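Local coordinates for uncharacterized protein ScGH5_18 (Streptomyces cattleya, PDB 7LR7) that probably hydrolyses glycosidic bonds in N-glycan breakdown as a family GH5 enzyme, and binds N-acetylglucosamine in its pocket, at residues S101-L106 against A314-L319; R54-W59 against G95-L100; C305-D310 against G324-D329; H224-N229 against G270-H275. All coordinates share one frame; numbering follows the deposited sequence.

Contact 1: residues S101-L106 against A314-L319; sequences SSFDFL and ADFPEL. With AE3 (2-(2-ethoxyethoxy)ethanol), chain C.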
# COMPACT_ATOMS: atom_id res chain seq x y z
N SER A 101 4.35 0.49 -13.84
CA SER A 101 4.29 -0.79 -14.57
C SER A 101 3.09 -1.65 -14.16
O SER A 101 3.23 -2.84 -13.90
CB SER A 101 5.59 -1.58 -14.38
OG SER A 101 6.72 -0.85 -14.76
N SER A 102 1.92 -1.02 -14.14
CA SER A 102 0.59 -1.57 -13.84
C SER A 102 0.29 -1.61 -12.34
O SER A 102 -0.85 -1.89 -11.97
CB SER A 102 0.35 -2.97 -14.43
OG SER A 102 0.84 -3.98 -13.55
N PHE A 103 1.25 -1.36 -11.46
CA PHE A 103 0.99 -1.39 -10.03
C PHE A 103 0.79 0.02 -9.48
O PHE A 103 1.53 0.94 -9.82
CB PHE A 103 2.14 -2.06 -9.28
CG PHE A 103 2.35 -3.52 -9.64
CD1 PHE A 103 3.24 -3.87 -10.63
CD2 PHE A 103 1.66 -4.51 -8.96
CE1 PHE A 103 3.45 -5.22 -10.95
CE2 PHE A 103 1.86 -5.86 -9.27
CZ PHE A 103 2.76 -6.21 -10.27
N ASP A 104 -0.19 0.18 -8.58
CA ASP A 104 -0.37 1.42 -7.84
C ASP A 104 0.20 1.24 -6.43
O ASP A 104 -0.24 0.35 -5.69
CB ASP A 104 -1.84 1.81 -7.77
CG ASP A 104 -2.38 2.34 -9.10
OD1 ASP A 104 -1.58 2.84 -9.92
OD2 ASP A 104 -3.61 2.27 -9.31
N PHE A 105 1.18 2.07 -6.07
CA PHE A 105 1.73 2.08 -4.71
C PHE A 105 1.17 3.30 -3.97
O PHE A 105 1.64 4.42 -4.15
CB PHE A 105 3.25 2.08 -4.75
CG PHE A 105 3.82 0.88 -5.42
CD1 PHE A 105 4.17 0.92 -6.76
CD2 PHE A 105 3.99 -0.30 -4.73
CE1 PHE A 105 4.68 -0.20 -7.40
CE2 PHE A 105 4.50 -1.42 -5.35
CZ PHE A 105 4.85 -1.37 -6.69
N LEU A 106 0.17 3.06 -3.13
CA LEU A 106 -0.55 4.12 -2.46
C LEU A 106 -0.37 3.99 -0.96
O LEU A 106 -0.61 2.90 -0.41
CB LEU A 106 -2.05 4.08 -2.83
CG LEU A 106 -2.39 4.33 -4.30
CD1 LEU A 106 -3.82 3.93 -4.59
CD2 LEU A 106 -2.15 5.81 -4.65
N ALA A 314 5.93 -11.62 -9.93
CA ALA A 314 4.66 -12.02 -10.53
C ALA A 314 3.78 -10.82 -10.86
O ALA A 314 3.94 -9.72 -10.32
CB ALA A 314 3.89 -12.96 -9.59
N ASP A 315 2.80 -11.08 -11.74
CA ASP A 315 1.62 -10.26 -12.06
C ASP A 315 1.91 -9.03 -12.92
O ASP A 315 0.98 -8.22 -13.13
CB ASP A 315 0.88 -9.81 -10.80
CG ASP A 315 0.32 -10.99 -10.01
OD1 ASP A 315 -0.36 -11.85 -10.64
OD2 ASP A 315 0.58 -11.07 -8.79
N PHE A 316 3.14 -8.85 -13.41
CA PHE A 316 3.39 -7.82 -14.40
C PHE A 316 2.72 -8.20 -15.72
O PHE A 316 2.66 -9.38 -16.06
CB PHE A 316 4.88 -7.66 -14.66
CG PHE A 316 5.63 -6.94 -13.57
CD1 PHE A 316 6.01 -7.61 -12.41
CD2 PHE A 316 6.01 -5.62 -13.74
CE1 PHE A 316 6.73 -6.95 -11.44
CE2 PHE A 316 6.72 -4.95 -12.75
CZ PHE A 316 7.09 -5.61 -11.60
N PRO A 317 2.23 -7.22 -16.48
CA PRO A 317 1.93 -7.47 -17.90
C PRO A 317 3.17 -7.98 -18.63
O PRO A 317 4.28 -7.49 -18.42
CB PRO A 317 1.51 -6.10 -18.43
CG PRO A 317 1.07 -5.33 -17.21
CD PRO A 317 1.96 -5.82 -16.10
N GLU A 318 2.96 -8.97 -19.51
CA GLU A 318 4.07 -9.67 -20.15
C GLU A 318 5.10 -8.70 -20.73
O GLU A 318 6.31 -8.88 -20.56
CB GLU A 318 3.54 -10.62 -21.24
N LEU A 319 4.63 -7.63 -21.39
CA LEU A 319 5.54 -6.69 -22.03
C LEU A 319 6.52 -6.07 -21.04
O LEU A 319 7.61 -5.64 -21.44
CB LEU A 319 4.74 -5.58 -22.73
CG LEU A 319 3.83 -4.66 -21.89
CD1 LEU A 319 4.61 -3.48 -21.38
CD2 LEU A 319 2.63 -4.20 -22.70
C1 AE3 C . -1.46 -10.94 -16.87
C2 AE3 C . -1.22 -9.46 -16.63
O2 AE3 C . -1.94 -9.05 -15.50
C3 AE3 C . -1.72 -7.71 -15.12
C4 AE3 C . -3.06 -6.99 -14.94
O3 AE3 C . -2.87 -5.62 -15.11
C5 AE3 C . -3.80 -4.97 -15.94
C6 AE3 C . -3.12 -4.58 -17.25
O4 AE3 C . -2.47 -3.34 -17.13
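S102 and F316 lie closest in the backbone, their CA atoms 6.9 Å apart, and no hydrogen bond crosses between the two segments. One side is the turn and return strand of a β-hairpin made by strands 99-100 and 103-104; S101 and S102, both with positive phi, have torsions close to those of a type I' turn. The other is the loop leading into helix 318-321. An edge-to-face aromatic pair holds them together: CE1 of F103 points down onto the centre of the F316 ring, 3.7 Å from F316 CZ, with the ring planes at 70°. The next atom round the rim, F103 CZ, meets the backbone carbonyl of A314 near the ring plane. S101 CB closes in on the edge of the same F316 ring, and F316 and W26 also form an edge-to-face pair. D315 turns its carboxylate to the second subunit, where R66 and R116 form salt bridges with it, so this loop also belongs to the dimer interface. The 2-(2-ethoxyethoxy)ethanol molecule lies alongside, its C3 3.4 Å from D315 O. S102 folds its hydroxyl back over its own turn: with chi1 at 85°, OG donates a 2.7 Å bond to a lone pair of S101 O, in the carbonyl plane. H114 of the second subunit also bonds to this hydroxyl, while P317 CD packs 3.3 Å from S102 OG.

Contact 2: residues R54-W59 against G95-L100; sequences RVFPLW and GLQGHL. With NAG (2-acetamido-2-deoxy-beta-D-glucopyranose), chain B.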
# COMPACT_ATOMS: atom_id res chain seq x y z
N ARG A 54 16.87 8.33 -14.84
CA ARG A 54 15.63 8.69 -14.17
C ARG A 54 15.33 7.61 -13.14
O ARG A 54 15.32 6.42 -13.47
CB ARG A 54 14.50 8.82 -15.19
CG ARG A 54 13.12 9.07 -14.63
CD ARG A 54 12.18 9.60 -15.70
NE ARG A 54 10.78 9.71 -15.25
CZ ARG A 54 9.76 9.01 -15.75
NH1 ARG A 54 9.98 8.12 -16.71
NH2 ARG A 54 8.53 9.18 -15.28
N VAL A 55 15.12 8.01 -11.88
CA VAL A 55 15.09 7.04 -10.78
C VAL A 55 13.81 7.23 -9.98
O VAL A 55 13.23 8.32 -9.95
CB VAL A 55 16.34 7.17 -9.86
CG1 VAL A 55 17.64 7.31 -10.70
CG2 VAL A 55 16.20 8.34 -8.95
N PHE A 56 13.38 6.16 -9.32
CA PHE A 56 12.03 6.08 -8.75
C PHE A 56 12.05 5.61 -7.30
O PHE A 56 12.20 4.41 -7.02
CB PHE A 56 11.16 5.14 -9.58
CG PHE A 56 11.07 5.52 -11.04
CD1 PHE A 56 10.08 6.39 -11.48
CD2 PHE A 56 11.98 5.02 -11.96
CE1 PHE A 56 10.00 6.74 -12.84
CE2 PHE A 56 11.90 5.36 -13.29
CZ PHE A 56 10.91 6.23 -13.73
N PRO A 57 11.89 6.52 -6.35
CA PRO A 57 11.48 6.11 -5.00
C PRO A 57 10.09 5.48 -5.04
O PRO A 57 9.29 5.71 -5.96
CB PRO A 57 11.44 7.43 -4.21
CG PRO A 57 12.18 8.42 -5.03
CD PRO A 57 12.13 7.96 -6.46
N LEU A 58 9.80 4.67 -4.03
CA LEU A 58 8.44 4.21 -3.80
C LEU A 58 7.85 5.10 -2.71
O LEU A 58 8.28 5.04 -1.55
CB LEU A 58 8.41 2.73 -3.41
CG LEU A 58 8.67 1.76 -4.58
CD1 LEU A 58 8.34 0.31 -4.17
CD2 LEU A 58 7.88 2.16 -5.82
N TRP A 59 6.88 5.92 -3.09
CA TRP A 59 6.26 6.88 -2.18
C TRP A 59 5.87 6.30 -0.82
O TRP A 59 6.32 6.85 0.20
CB TRP A 59 5.07 7.54 -2.89
CG TRP A 59 4.36 8.61 -2.08
CD1 TRP A 59 4.88 9.39 -1.06
CD2 TRP A 59 3.00 9.01 -2.23
NE1 TRP A 59 3.91 10.24 -0.58
CE2 TRP A 59 2.75 10.03 -1.28
CE3 TRP A 59 1.96 8.61 -3.08
CZ2 TRP A 59 1.51 10.65 -1.17
CZ3 TRP A 59 0.73 9.22 -2.96
CH2 TRP A 59 0.51 10.24 -2.01
N GLY A 95 8.98 11.74 -7.94
CA GLY A 95 8.53 11.72 -6.56
C GLY A 95 7.41 10.74 -6.24
O GLY A 95 7.62 9.75 -5.53
N LEU A 96 6.22 11.01 -6.77
CA LEU A 96 4.99 10.34 -6.34
C LEU A 96 4.71 9.09 -7.17
O LEU A 96 3.95 9.12 -8.15
CB LEU A 96 3.83 11.32 -6.42
CG LEU A 96 3.88 12.48 -5.41
CD1 LEU A 96 2.88 13.58 -5.75
CD2 LEU A 96 3.64 11.96 -3.99
N GLN A 97 5.31 7.96 -6.77
CA GLN A 97 4.94 6.63 -7.27
C GLN A 97 4.32 5.87 -6.10
O GLN A 97 5.03 5.36 -5.24
CB GLN A 97 6.15 5.88 -7.82
CG GLN A 97 6.68 6.46 -9.14
CD GLN A 97 7.41 7.78 -8.92
OE1 GLN A 97 7.03 8.82 -9.46
NE2 GLN A 97 8.48 7.73 -8.12
N GLY A 98 2.99 5.76 -6.09
CA GLY A 98 2.17 6.08 -7.25
C GLY A 98 2.18 4.92 -8.24
O GLY A 98 2.24 3.75 -7.85
N HIS A 99 2.17 5.22 -9.53
CA HIS A 99 2.01 4.17 -10.53
C HIS A 99 3.34 3.78 -11.15
O HIS A 99 4.09 4.65 -11.63
CB HIS A 99 1.05 4.59 -11.64
CG HIS A 99 0.70 3.46 -12.55
ND1 HIS A 99 -0.26 2.52 -12.24
CD2 HIS A 99 1.21 3.08 -13.75
CE1 HIS A 99 -0.34 1.63 -13.21
NE2 HIS A 99 0.55 1.94 -14.14
N LEU A 100 3.60 2.46 -11.21
CA LEU A 100 4.76 1.91 -11.90
C LEU A 100 4.39 0.57 -12.51
O LEU A 100 4.15 -0.39 -11.77
CB LEU A 100 5.95 1.76 -10.95
CG LEU A 100 6.75 3.01 -10.55
CD1 LEU A 100 7.68 2.71 -9.36
CD2 LEU A 100 7.54 3.57 -11.71
C1 NAG B . -0.59 2.78 -19.63
C2 NAG B . -0.32 1.81 -18.47
C3 NAG B . 0.83 2.31 -17.58
C4 NAG B . 2.03 2.76 -18.41
C5 NAG B . 1.56 3.71 -19.50
C6 NAG B . 2.67 4.17 -20.42
C7 NAG B . -1.95 0.45 -17.24
C8 NAG B . -3.24 0.46 -16.50
N2 NAG B . -1.53 1.63 -17.70
O1 NAG B . -1.51 2.21 -20.50
O3 NAG B . 1.23 1.27 -16.70
O4 NAG B . 2.98 3.42 -17.59
O5 NAG B . 0.60 3.04 -20.32
O6 NAG B . 2.17 5.08 -21.39
O7 NAG B . -1.32 -0.58 -17.44
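The side-chain nitrogen of Q97 is tied to two carbonyls: NE2 donates to a lone pair of P57 O at 3.1 Å, and it also bonds to D94 O. With OE1 taken by the backbone N of N152, the buried amide is gripped at both ends and its rotation is fixed. A bend at chi2 (74°) curls the chain back to put it there. F56 stands nearly square to this amide, presenting its ring edge to Q97 CD, while L100 CD2 sits over a face of the same ring at 4.2 Å from its centroid. The other branch of L100, CD1, meets L58 CD2 at 3.6 Å. Further on, W59 N donates to Q97 O at 2.9 Å. The indole of W59 lies alongside L96, whose CD2 is centred over the six-membered ring in a CH-pi contact, 3.4 Å from W59 CE2. An alanine in place of W59 would keep the backbone bond but is likely to strip L96 CD2 of its aromatic cover and leave Q63 without the indole N-H. Beyond the cis peptide joining Q97 to G98, H99 reaches the bound N-acetylglucosamine, NE2 lying 2.7 Å from the sugar O3, with D104 OD1 bonded to the ring's other nitrogen. All this sits on the loops after barrel strands 52-55 and 90-94; strand 145-152 flanks F56, L96 and L100, and helix 122-139 packs on P57, W59 and L96.

Contact 3: residues C305-D310 against G324-D329; sequences CSHDVD and GLLTQD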
# COMPACT_ATOMS: atom_id res chain seq x y z
N CYS A 305 13.74 0.39 -20.54
CA CYS A 305 14.34 0.77 -19.27
C CYS A 305 15.76 0.19 -19.26
O CYS A 305 16.16 -0.47 -20.21
CB CYS A 305 13.53 0.21 -18.09
SG CYS A 305 13.07 -1.56 -18.35
N SER A 306 16.50 0.41 -18.18
CA SER A 306 17.87 -0.08 -18.12
C SER A 306 17.91 -1.61 -18.11
O SER A 306 18.62 -2.22 -18.91
CB SER A 306 18.58 0.49 -16.90
OG SER A 306 17.95 0.08 -15.69
N HIS A 307 17.15 -2.24 -17.20
CA HIS A 307 17.25 -3.67 -16.94
C HIS A 307 15.89 -4.35 -17.00
O HIS A 307 14.90 -3.82 -16.50
CB HIS A 307 17.87 -3.95 -15.56
CG HIS A 307 19.26 -3.44 -15.42
ND1 HIS A 307 19.55 -2.10 -15.25
CD2 HIS A 307 20.46 -4.07 -15.49
CE1 HIS A 307 20.85 -1.94 -15.20
NE2 HIS A 307 21.43 -3.12 -15.34
N ASP A 308 15.86 -5.55 -17.61
CA ASP A 308 14.68 -6.39 -17.52
C ASP A 308 14.25 -6.55 -16.07
O ASP A 308 15.08 -6.55 -15.15
CB ASP A 308 14.96 -7.78 -18.09
CG ASP A 308 14.98 -7.81 -19.61
OD1 ASP A 308 14.42 -6.88 -20.25
OD2 ASP A 308 15.55 -8.77 -20.16
N VAL A 309 12.93 -6.66 -15.87
CA VAL A 309 12.36 -7.01 -14.57
C VAL A 309 12.62 -8.48 -14.28
O VAL A 309 12.45 -9.34 -15.16
CB VAL A 309 10.84 -6.72 -14.57
CG1 VAL A 309 10.22 -7.02 -13.20
CG2 VAL A 309 10.55 -5.27 -15.00
N ASP A 310 13.00 -8.78 -13.04
CA ASP A 310 13.18 -10.17 -12.61
C ASP A 310 11.96 -11.01 -12.93
O ASP A 310 10.85 -10.72 -12.47
CB ASP A 310 13.46 -10.21 -11.10
CG ASP A 310 13.97 -11.58 -10.63
OD1 ASP A 310 13.57 -12.64 -11.17
OD2 ASP A 310 14.79 -11.59 -9.69
N GLY A 324 14.01 -4.05 -20.92
CA GLY A 324 15.33 -3.55 -20.58
C GLY A 324 16.27 -3.48 -21.77
O GLY A 324 16.19 -4.27 -22.72
N LEU A 325 17.18 -2.51 -21.72
CA LEU A 325 18.33 -2.56 -22.63
C LEU A 325 19.28 -3.67 -22.22
O LEU A 325 20.00 -4.21 -23.07
CB LEU A 325 19.06 -1.21 -22.63
CG LEU A 325 18.79 -0.24 -23.78
CD1 LEU A 325 17.56 -0.61 -24.58
CD2 LEU A 325 18.70 1.18 -23.29
N LEU A 326 19.30 -4.01 -20.93
CA LEU A 326 20.08 -5.11 -20.40
C LEU A 326 19.14 -6.16 -19.83
O LEU A 326 17.99 -5.87 -19.47
CB LEU A 326 21.05 -4.62 -19.32
CG LEU A 326 22.19 -3.74 -19.85
CD1 LEU A 326 21.82 -2.28 -19.82
CD2 LEU A 326 23.45 -3.97 -19.04
N THR A 327 19.63 -7.40 -19.77
CA THR A 327 18.91 -8.45 -19.07
C THR A 327 19.06 -8.28 -17.56
O THR A 327 19.86 -7.47 -17.08
CB THR A 327 19.46 -9.82 -19.45
OG1 THR A 327 20.82 -9.90 -19.00
CG2 THR A 327 19.40 -10.01 -20.96
N GLN A 328 18.31 -9.09 -16.82
CA GLN A 328 18.36 -9.05 -15.36
C GLN A 328 19.73 -9.43 -14.81
O GLN A 328 20.06 -9.05 -13.68
CB GLN A 328 17.29 -9.97 -14.77
CG GLN A 328 16.90 -9.64 -13.33
CD GLN A 328 17.66 -10.46 -12.30
OE1 GLN A 328 18.24 -11.51 -12.62
NE2 GLN A 328 17.67 -10.00 -11.05
N ASP A 329 20.53 -10.19 -15.56
CA ASP A 329 21.88 -10.52 -15.12
C ASP A 329 22.94 -9.61 -15.75
O ASP A 329 24.13 -9.94 -15.73
CB ASP A 329 22.19 -12.00 -15.38
CG ASP A 329 22.10 -12.38 -16.85
OD1 ASP A 329 21.50 -11.65 -17.64
OD2 ASP A 329 22.64 -13.44 -17.22
O HOH W 1 16.38 -10.61 -18.41
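L325 N donates to C305 O at 2.7 Å, one of three backbone bonds that lace C305-D310 to G324-D329; L326 N bonds S306 O, and D308 N returns to L326 O at 2.8 Å. H307 and L326 thus form a single β bridge. Two CA-H...O contacts accompany these bonds, G324 CA to C305 O at 3.2 Å and H307 CA to L326 O. G324 is pressed so tightly on the H307-D308 peptide that a side chain here would clash with D308 N. Among side chains, D308 does most: its carboxylate reaches across, OD1 taking the backbone N-H of G324 at 2.9 Å as well as a salt bridge from K333. Its OD2 accepts from a water, and that water takes the N-H of Q328, at 2.7 Å from D308 OD2 and 2.9 Å from Q328 N. Each carboxylate oxygen therefore links to a different part of the opposite loop. Packing is lighter. The H307 imidazole lies side by side with L326, CD2 near its CB, and its rotation is fixed by S306 OG at ND1 and S44 at NE2. Q328 lays CG over the backbone of D310, while its amide nitrogen bonds S23 O. These two loops, one leaving strand 298-304 through a cis peptide and the other leading to helix 334-348, pinch together the base of the long eighth β-to-α excursion of a (β/α)8 barrel.

Contact 4: residues H224-N229 against G270-H275; sequences HSWVFN and GAPAPH. With NAG (2-acetamido-2-deoxy-beta-D-glucopyranose), chain B.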
# COMPACT_ATOMS: atom_id res chain seq x y z
N HIS A 224 5.76 10.47 -22.87
CA HIS A 224 6.07 9.04 -22.77
C HIS A 224 5.47 8.35 -23.99
O HIS A 224 4.25 8.31 -24.15
CB HIS A 224 5.50 8.43 -21.48
CG HIS A 224 6.11 8.97 -20.21
ND1 HIS A 224 5.76 8.49 -18.97
CD2 HIS A 224 7.04 9.94 -20.00
CE1 HIS A 224 6.45 9.14 -18.04
NE2 HIS A 224 7.23 10.02 -18.64
N SER A 225 6.33 7.80 -24.85
CA SER A 225 5.90 7.28 -26.15
C SER A 225 5.85 5.76 -26.12
O SER A 225 6.90 5.10 -26.03
CB SER A 225 6.84 7.76 -27.25
OG SER A 225 6.37 7.32 -28.49
N TRP A 226 4.64 5.19 -26.23
CA TRP A 226 4.41 3.75 -26.09
C TRP A 226 3.53 3.23 -27.22
O TRP A 226 2.32 3.46 -27.22
CB TRP A 226 3.79 3.45 -24.73
CG TRP A 226 4.81 3.59 -23.67
CD1 TRP A 226 4.91 4.60 -22.75
CD2 TRP A 226 5.94 2.74 -23.46
NE1 TRP A 226 6.01 4.39 -21.94
CE2 TRP A 226 6.66 3.26 -22.36
CE3 TRP A 226 6.40 1.57 -24.08
CZ2 TRP A 226 7.82 2.65 -21.88
CZ3 TRP A 226 7.55 0.98 -23.61
CH2 TRP A 226 8.25 1.52 -22.52
N VAL A 227 4.13 2.52 -28.19
CA VAL A 227 3.39 2.12 -29.38
C VAL A 227 2.43 0.96 -29.11
O VAL A 227 1.71 0.52 -30.02
CB VAL A 227 4.35 1.80 -30.55
CG1 VAL A 227 5.21 3.02 -30.87
CG2 VAL A 227 5.22 0.59 -30.26
N PHE A 228 2.34 0.49 -27.86
CA PHE A 228 1.24 -0.43 -27.56
C PHE A 228 -0.09 0.29 -27.38
O PHE A 228 -1.09 -0.37 -27.09
CB PHE A 228 1.55 -1.31 -26.32
CG PHE A 228 1.85 -0.55 -25.04
CD1 PHE A 228 0.89 0.23 -24.42
CD2 PHE A 228 3.08 -0.67 -24.43
CE1 PHE A 228 1.17 0.91 -23.25
CE2 PHE A 228 3.37 -0.01 -23.26
CZ PHE A 228 2.42 0.79 -22.67
N ASN A 229 -0.14 1.61 -27.53
CA ASN A 229 -1.37 2.36 -27.26
C ASN A 229 -2.42 2.24 -28.36
O ASN A 229 -3.38 3.01 -28.36
CB ASN A 229 -1.05 3.84 -27.03
CG ASN A 229 -0.34 4.48 -28.22
OD1 ASN A 229 -0.14 3.83 -29.25
ND2 ASN A 229 0.03 5.75 -28.08
N GLY A 270 10.24 2.99 -25.34
CA GLY A 270 10.70 1.62 -25.24
C GLY A 270 10.13 0.77 -26.36
O GLY A 270 9.32 1.23 -27.16
N ALA A 271 10.58 -0.49 -26.40
CA ALA A 271 10.17 -1.43 -27.44
C ALA A 271 9.36 -2.57 -26.83
O ALA A 271 9.93 -3.59 -26.39
CB ALA A 271 11.41 -1.97 -28.17
N PRO A 272 8.02 -2.46 -26.77
CA PRO A 272 7.24 -3.46 -26.04
C PRO A 272 6.85 -4.66 -26.89
O PRO A 272 6.15 -4.52 -27.90
CB PRO A 272 6.00 -2.67 -25.60
CG PRO A 272 5.81 -1.66 -26.69
CD PRO A 272 7.17 -1.40 -27.33
N ALA A 273 7.29 -5.84 -26.49
CA ALA A 273 6.80 -7.03 -27.16
C ALA A 273 5.40 -7.37 -26.66
O ALA A 273 5.06 -7.07 -25.51
CB ALA A 273 7.75 -8.20 -26.93
N PRO A 274 4.56 -8.01 -27.49
CA PRO A 274 4.77 -8.49 -28.86
C PRO A 274 4.68 -7.41 -29.95
O PRO A 274 5.12 -7.67 -31.07
CB PRO A 274 3.64 -9.51 -29.06
CG PRO A 274 2.87 -9.54 -27.75
CD PRO A 274 3.19 -8.29 -27.04
N HIS A 275 4.13 -6.24 -29.62
CA HIS A 275 3.96 -5.17 -30.60
C HIS A 275 5.26 -4.86 -31.32
O HIS A 275 5.27 -4.54 -32.52
CB HIS A 275 3.43 -3.91 -29.91
CG HIS A 275 2.38 -4.20 -28.88
ND1 HIS A 275 2.69 -4.48 -27.57
CD2 HIS A 275 1.04 -4.26 -28.98
CE1 HIS A 275 1.58 -4.70 -26.90
NE2 HIS A 275 0.56 -4.58 -27.73
C1 NAG B . -0.59 2.78 -19.63
C2 NAG B . -0.32 1.81 -18.47
C3 NAG B . 0.83 2.31 -17.58
C4 NAG B . 2.03 2.76 -18.41
C5 NAG B . 1.56 3.71 -19.50
C6 NAG B . 2.67 4.17 -20.42
C7 NAG B . -1.95 0.45 -17.24
C8 NAG B . -3.24 0.46 -16.50
N2 NAG B . -1.53 1.63 -17.70
O1 NAG B . -1.51 2.21 -20.50
O3 NAG B . 1.23 1.27 -16.70
O4 NAG B . 2.98 3.42 -17.59
O5 NAG B . 0.60 3.04 -20.32
O6 NAG B . 2.17 5.08 -21.39
O7 NAG B . -1.32 -0.58 -17.44
O HOH W 2 7.12 2.99 -27.72
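W226 lays the outer rim of its indole over G270, with CZ3 3.6 Å from G270 CA and G270 N above one face, offset toward the rim. That face hides the N-H of G270, which finds no hydrogen-bond partner in the model; even a CB on G270 would run into W226 CH2. P272 CG comes to the indole edge and also to the F228 ring, where it sits 3.7 Å from F228 CD2. F228 itself turns away from H275, its CG lodged between backbone N and carbonyl carbon (chi1 58°), yet its CB rests over the imidazole face in a CH-pi contact, 3.4 Å from H275 CE1. The two segments follow strands 221-225 and 264-269, neighbouring sixth and seventh strands of the (β/α)8 barrel; at the barrel's C-terminal mouth W226 and F228 line the sugar pocket, with 270-275 packed against them. There W226 CD1 comes to 3.1 Å from O6 of the N-acetylglucosamine, and F228 presents its ring edge to the sugar's O5, with CE1 at 3.7 Å. The indole nitrogen is bonded to E268, and nearby H224 bonds E153 through ND1 and Q267 through NE2. Replacing W226 by an alanine is likely to open a gap between G270 and the sugar's O6 arm and to leave E268 without its indole donor. Behind the rings one water stitches the backbones: it donates to S225 O at 2.7 Å and to G270 O at 2.9 Å, and accepts the N-H of V227.

In the fold
All four contacts join loops at the C-terminal mouth of one (β/α)8 barrel. Contact 2 closes first along the chain, after the second and third strands; contact 4, after the sixth and seventh, is nested inside the span closed by contact 1; contact 3, after the eighth, interleaves with contact 1. Contacts 1 and 2 have centres 13 Å apart and share the hairpin of strands 99-100 and 103-104. Contact 1 also touches contact 3 through F316 and V309, and contact 4 through L319. Contacts 2 and 4, about 20 Å apart between centres, both reach the bound sugar, so the pocket is built from distant parts of the chain, to which contact 1 adds S102.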